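Methanogen homoaconitase large subunit (Methanocaldococcus jannaschii, PDB 4KP2) forms the [4Fe-4S]-binding large subunit of a hydro-lyase that interconverts (R)-homocitrate, cis-homoaconitate and homoisocitrate for 2-oxosuberate biosynthesis. Local coordinates at residues M220-R225 / E246-Y251; D290-V295 / P306-E311. One frame throughout, in Å; residues are numbered along the deposited sequence.

Interaction 1: M220-R225 / E246-Y251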
loop_
_atom_site.group_PDB
_atom_site.type_symbol
_atom_site.label_atom_id
_atom_site.label_comp_id
_atom_site.label_asym_id
_atom_site.label_seq_id
_atom_site.Cartn_x
_atom_site.Cartn_y
_atom_site.Cartn_z
ATOM N N MET A 220 32.336 4.872 3.927
ATOM C CA MET A 220 30.908 4.631 3.758
ATOM C C MET A 220 30.512 3.230 4.200
ATOM O O MET A 220 31.270 2.276 4.028
ATOM C CB MET A 220 30.504 4.806 2.295
ATOM C CG MET A 220 30.127 6.214 1.896
ATOM S SD MET A 220 29.367 6.216 0.260
ATOM C CE MET A 220 29.082 7.962 0.019
ATOM N N ASP A 221 29.317 3.113 4.766
ATOM C CA ASP A 221 28.719 1.808 5.000
ATOM C C ASP A 221 28.107 1.348 3.685
ATOM O O ASP A 221 28.096 2.097 2.709
ATOM C CB ASP A 221 27.655 1.882 6.097
ATOM C CG ASP A 221 26.555 2.878 5.781
ATOM O OD1 ASP A 221 26.807 3.824 5.005
ATOM O OD2 ASP A 221 25.438 2.716 6.318
ATOM N N MET A 222 27.597 0.123 3.650
ATOM C CA MET A 222 27.042 -0.419 2.415
ATOM C C MET A 222 25.774 0.309 1.973
ATOM O O MET A 222 25.434 0.306 0.791
ATOM C CB MET A 222 26.787 -1.920 2.541
ATOM C CG MET A 222 28.056 -2.752 2.534
ATOM S SD MET A 222 28.997 -2.587 1.004
ATOM C CE MET A 222 27.841 -3.264 -0.183
ATOM N N ASP A 223 25.086 0.939 2.922
ATOM C CA ASP A 223 23.896 1.726 2.608
ATOM C C ASP A 223 24.258 2.924 1.739
ATOM O O ASP A 223 23.454 3.382 0.926
ATOM C CB ASP A 223 23.199 2.196 3.888
ATOM C CG ASP A 223 22.638 1.046 4.704
ATOM O OD1 ASP A 223 22.456 -0.053 4.140
ATOM O OD2 ASP A 223 22.373 1.242 5.910
ATOM N N GLY A 224 25.475 3.429 1.916
ATOM C CA GLY A 224 25.955 4.548 1.127
ATOM C C GLY A 224 26.515 4.106 -0.210
ATOM O O GLY A 224 26.324 4.774 -1.228
ATOM N N ARG A 225 27.209 2.972 -0.210
ATOM C CA ARG A 225 27.811 2.442 -1.427
ATOM C C ARG A 225 26.751 1.952 -2.408
ATOM O O ARG A 225 26.936 2.026 -3.624
ATOM C CB ARG A 225 28.793 1.319 -1.093
ATOM C CG ARG A 225 29.971 1.775 -0.252
ATOM C CD ARG A 225 30.939 0.639 0.013
ATOM N NE ARG A 225 32.074 1.081 0.817
ATOM C CZ ARG A 225 33.081 0.295 1.180
ATOM N NH1 ARG A 225 33.097 -0.979 0.812
ATOM N NH2 ARG A 225 34.074 0.783 1.912
ATOM N N GLU A 246 36.571 -4.501 4.123
ATOM C CA GLU A 246 36.077 -5.110 5.354
ATOM C C GLU A 246 34.629 -4.730 5.654
ATOM O O GLU A 246 33.875 -5.527 6.212
ATOM C CB GLU A 246 36.971 -4.732 6.536
ATOM C CG GLU A 246 37.854 -5.864 7.036
ATOM C CD GLU A 246 38.892 -6.295 6.017
ATOM O OE1 GLU A 246 39.277 -5.465 5.166
ATOM O OE2 GLU A 246 39.324 -7.467 6.071
ATOM N N ILE A 247 34.251 -3.512 5.285
ATOM C CA ILE A 247 32.887 -3.039 5.491
ATOM C C ILE A 247 31.914 -3.861 4.653
ATOM O O ILE A 247 30.792 -4.146 5.080
ATOM C CB ILE A 247 32.751 -1.546 5.138
ATOM C CG1 ILE A 247 33.727 -0.717 5.974
ATOM C CG2 ILE A 247 31.322 -1.066 5.357
ATOM C CD1 ILE A 247 33.616 0.771 5.742
ATOM N N THR A 248 32.357 -4.251 3.463
ATOM C CA THR A 248 31.548 -5.077 2.576
ATOM C C THR A 248 31.322 -6.460 3.181
ATOM O O THR A 248 30.222 -7.009 3.101
ATOM C CB THR A 248 32.204 -5.227 1.188
ATOM O OG1 THR A 248 32.469 -3.931 0.639
ATOM C CG2 THR A 248 31.294 -5.997 0.243
ATOM N N TYR A 249 32.364 -7.016 3.791
ATOM C CA TYR A 249 32.270 -8.339 4.401
ATOM C C TYR A 249 31.405 -8.320 5.660
ATOM O O TYR A 249 30.722 -9.298 5.964
ATOM C CB TYR A 249 33.660 -8.888 4.727
ATOM C CG TYR A 249 34.580 -8.991 3.532
ATOM C CD1 TYR A 249 34.235 -9.762 2.430
ATOM C CD2 TYR A 249 35.801 -8.329 3.512
ATOM C CE1 TYR A 249 35.075 -9.861 1.336
ATOM C CE2 TYR A 249 36.647 -8.421 2.425
ATOM C CZ TYR A 249 36.281 -9.189 1.340
ATOM O OH TYR A 249 37.122 -9.285 0.255
ATOM N N ASP A 250 31.440 -7.206 6.386
ATOM C CA ASP A 250 30.649 -7.062 7.604
ATOM C C ASP A 250 29.157 -7.076 7.292
ATOM O O ASP A 250 28.353 -7.575 8.080
ATOM C CB ASP A 250 31.021 -5.774 8.342
ATOM C CG ASP A 250 32.430 -5.806 8.899
ATOM O OD1 ASP A 250 32.925 -6.911 9.207
ATOM O OD2 ASP A 250 33.043 -4.726 9.031
ATOM N N TYR A 251 28.796 -6.523 6.139
ATOM C CA TYR A 251 27.410 -6.503 5.693
ATOM C C TYR A 251 26.944 -7.906 5.324
ATOM O O TYR A 251 25.773 -8.248 5.494
ATOM C CB TYR A 251 27.258 -5.567 4.495
ATOM C CG TYR A 251 25.875 -5.555 3.884
ATOM C CD1 TYR A 251 24.857 -4.788 4.435
ATOM C CD2 TYR A 251 25.590 -6.302 2.745
ATOM C CE1 TYR A 251 23.592 -4.773 3.876
ATOM C CE2 TYR A 251 24.331 -6.292 2.183
ATOM C CZ TYR A 251 23.335 -5.526 2.750
ATOM O OH TYR A 251 22.080 -5.515 2.189
#
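The first turns of two helices, 222-230 and 246-254, pack against each other here, Met222 filling the join between Tyr251 and Thr248. CG of Met222 lies 3.5 Å from CB of Tyr251, and CB of Met222 sits over one face of the ring, 3.9 Å from CD1 of Tyr251. A bend at chi2 (-62°) turns the methionine chain aside, leaving SD of Met222 3.7 Å from OG1 of Thr248. Asp221 is the N-cap of helix 222-230: its OD1 takes a weak, 3.4 Å bond from N of Gly224. Beside this cap Ile247 reaches in from the other helix, with CD1 of Ile247 3.3 Å from O of Met220 and CG2 of Ile247 3.9 Å from CA of Asp221. CB of Ile247 also lies over one face of the Arg225 guanidinium, while OG1 of Thr248 stands at its edge, 3.0 Å from NH1 of Arg225 but at an angle too poor for a hydrogen bond. Both groups turn instead to Asp245, whose OD1 forms a salt bridge with NH1 of Arg225 and a hydrogen bond with OG1 of Thr248.

Interaction 2: D290-V295 / P306-E311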
loop_
_atom_site.group_PDB
_atom_site.type_symbol
_atom_site.label_atom_id
_atom_site.label_comp_id
_atom_site.label_asym_id
_atom_site.label_seq_id
_atom_site.Cartn_x
_atom_site.Cartn_y
_atom_site.Cartn_z
ATOM N N ASP A 290 32.969 21.649 2.346
ATOM C CA ASP A 290 32.073 22.791 2.484
ATOM C C ASP A 290 30.965 22.756 1.435
ATOM O O ASP A 290 30.698 23.755 0.766
ATOM C CB ASP A 290 32.855 24.101 2.381
ATOM C CG ASP A 290 33.956 24.205 3.419
ATOM O OD1 ASP A 290 33.810 23.609 4.506
ATOM O OD2 ASP A 290 34.968 24.884 3.144
ATOM N N MET A 291 30.321 21.602 1.302
ATOM C CA MET A 291 29.264 21.420 0.317
ATOM C C MET A 291 27.891 21.441 0.974
ATOM O O MET A 291 27.691 20.848 2.035
ATOM C CB MET A 291 29.460 20.100 -0.430
ATOM C CG MET A 291 28.426 19.836 -1.512
ATOM S SD MET A 291 28.504 18.154 -2.149
ATOM C CE MET A 291 28.053 17.219 -0.688
ATOM N N GLU A 292 26.945 22.128 0.341
ATOM C CA GLU A 292 25.570 22.154 0.822
ATOM C C GLU A 292 24.859 20.861 0.448
ATOM O O GLU A 292 25.384 20.053 -0.318
ATOM C CB GLU A 292 24.811 23.343 0.231
ATOM C CG GLU A 292 25.386 24.702 0.589
ATOM C CD GLU A 292 24.500 25.846 0.126
ATOM O OE1 GLU A 292 24.892 26.559 -0.822
ATOM O OE2 GLU A 292 23.411 26.029 0.710
ATOM N N GLU A 293 23.661 20.670 0.990
ATOM C CA GLU A 293 22.843 19.517 0.640
ATOM C C GLU A 293 22.272 19.676 -0.766
ATOM O O GLU A 293 22.115 20.794 -1.258
ATOM C CB GLU A 293 21.735 19.309 1.672
ATOM C CG GLU A 293 22.208 18.606 2.935
ATOM C CD GLU A 293 21.467 19.063 4.172
ATOM O OE1 GLU A 293 21.694 20.212 4.604
ATOM O OE2 GLU A 293 20.659 18.277 4.710
ATOM N N GLN A 294 21.960 18.557 -1.410
ATOM C CA GLN A 294 21.635 18.568 -2.832
ATOM C C GLN A 294 20.198 18.147 -3.147
ATOM O O GLN A 294 19.728 17.105 -2.687
ATOM C CB GLN A 294 22.621 17.681 -3.596
ATOM C CG GLN A 294 24.086 17.999 -3.322
ATOM C CD GLN A 294 24.486 19.386 -3.786
ATOM O OE1 GLN A 294 24.628 19.638 -4.984
ATOM N NE2 GLN A 294 24.674 20.295 -2.837
ATOM N N VAL A 295 19.511 18.969 -3.936
ATOM C CA VAL A 295 18.171 18.659 -4.426
ATOM C C VAL A 295 18.079 18.824 -5.945
ATOM O O VAL A 295 18.256 19.925 -6.469
ATOM C CB VAL A 295 17.109 19.560 -3.769
ATOM C CG1 VAL A 295 15.750 19.345 -4.423
ATOM C CG2 VAL A 295 17.040 19.296 -2.273
ATOM N N PRO A 306 22.197 23.875 -5.115
ATOM C CA PRO A 306 22.296 23.667 -3.665
ATOM C C PRO A 306 20.979 23.983 -2.958
ATOM O O PRO A 306 20.156 24.719 -3.503
ATOM C CB PRO A 306 23.394 24.652 -3.241
ATOM C CG PRO A 306 23.497 25.636 -4.367
ATOM C CD PRO A 306 23.182 24.855 -5.599
ATOM N N ILE A 307 20.791 23.428 -1.763
ATOM C CA ILE A 307 19.533 23.554 -1.025
ATOM C C ILE A 307 19.089 25.009 -0.837
ATOM O O ILE A 307 17.895 25.296 -0.725
ATOM C CB ILE A 307 19.618 22.833 0.346
ATOM C CG1 ILE A 307 18.257 22.818 1.046
ATOM C CG2 ILE A 307 20.680 23.474 1.227
ATOM C CD1 ILE A 307 17.174 22.132 0.252
ATOM N N SER A 308 20.052 25.924 -0.835
ATOM C CA SER A 308 19.765 27.342 -0.661
ATOM C C SER A 308 19.119 27.956 -1.901
ATOM O O SER A 308 18.514 29.025 -1.827
ATOM C CB SER A 308 21.047 28.102 -0.315
ATOM O OG SER A 308 22.021 27.947 -1.333
ATOM N N ASP A 309 19.244 27.278 -3.038
ATOM C CA ASP A 309 18.737 27.814 -4.297
ATOM C C ASP A 309 17.330 27.334 -4.646
ATOM O O ASP A 309 16.710 27.853 -5.575
ATOM C CB ASP A 309 19.699 27.494 -5.442
ATOM C CG ASP A 309 20.926 28.381 -5.436
ATOM O OD1 ASP A 309 21.190 29.026 -4.399
ATOM O OD2 ASP A 309 21.625 28.431 -6.470
ATOM N N VAL A 310 16.830 26.346 -3.911
ATOM C CA VAL A 310 15.490 25.823 -4.163
ATOM C C VAL A 310 14.632 25.825 -2.903
ATOM O O VAL A 310 13.525 25.286 -2.897
ATOM C CB VAL A 310 15.535 24.393 -4.738
ATOM C CG1 VAL A 310 16.220 24.387 -6.095
ATOM C CG2 VAL A 310 16.235 23.452 -3.770
ATOM N N GLU A 311 15.144 26.436 -1.840
ATOM C CA GLU A 311 14.411 26.496 -0.583
ATOM C C GLU A 311 13.201 27.418 -0.685
ATOM O O GLU A 311 13.336 28.610 -0.968
ATOM C CB GLU A 311 15.325 26.945 0.556
ATOM C CG GLU A 311 14.656 26.925 1.917
ATOM C CD GLU A 311 15.632 27.168 3.046
ATOM O OE1 GLU A 311 16.831 27.365 2.762
ATOM O OE2 GLU A 311 15.199 27.158 4.218
#
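The carbonyl oxygen of Glu293 accepts a 3.0 Å hydrogen bond from N of Ile307, bent at the hydrogen to 136° and with the donor tilted 22° from the carbonyl plane. This bond adjoins the antiparallel, non-hydrogen-bonded pair of Gln294 with Pro306, whose side chains diverge; that one bridge and the adjoining bond are the evidence for pairing between the segments, and the weakly bonded helical turn 307-310 follows at once. The glutamine side chain curls back toward the preceding loop, where NE2 of Gln294 donates to O of Glu292 over 2.6 Å from above the carbonyl plane, 65° out of it. Its amide nitrogen also comes near Pro306, with NE2 of Gln294 4.2 Å from CA of Pro306. Farther out, the extended Glu292 chain carries its carboxylate to Ser308, where OG of Ser308 donates to the syn lone pair of OE2 of Glu292 at 3.1 Å. OE1 of Glu292 lies beside the proline ring, 3.4 Å from CB of Pro306. The apolar part of the contact is made by Val295, whose two methyl branches divide the work. CG2 of Val295 meets CD1 of Ile307 at 3.8 Å, whereas CB and CG1 of Val295 face CG2 of Val310, the nearer distance being 4.0 Å from CB. Strands 294-296 and 304-306 form a two-stranded antiparallel hairpin, and the turn 307-310 leaves the end of its second strand. Helix 189-200 lies against it through Leu194 and Arg195, which touch Gln294, while Asp191 accepts from the backbone N of Gln294. Helix 424-433 packs through Ile426 on Glu293 and Val295, and the Glu293 carboxylate is held by Asn438 and by a salt bridge to Lys425.

How the interactions relate
Interactions 1 and 2 follow one another along the chain, the first closing before the second opens, and both belong to the aconitase-family part of the protein. Their centres are 27 Å apart and their nearest atoms about 9 Å, so they do not touch. Helix 189-200 is a neighbour of both: Ala189 and Ile192 meet Met220 of interaction 1, while Asp191, Leu194 and Arg195 serve 290-295. Only interaction 1 approaches the cofactor region, the Tyr251 side chain being about 10 Å from that of Cys323, a predicted [4Fe-4S] ligand. Interaction 2 is more peripheral, 23 Å from the chain centre against 15 Å, and away from the predicted cluster ligands.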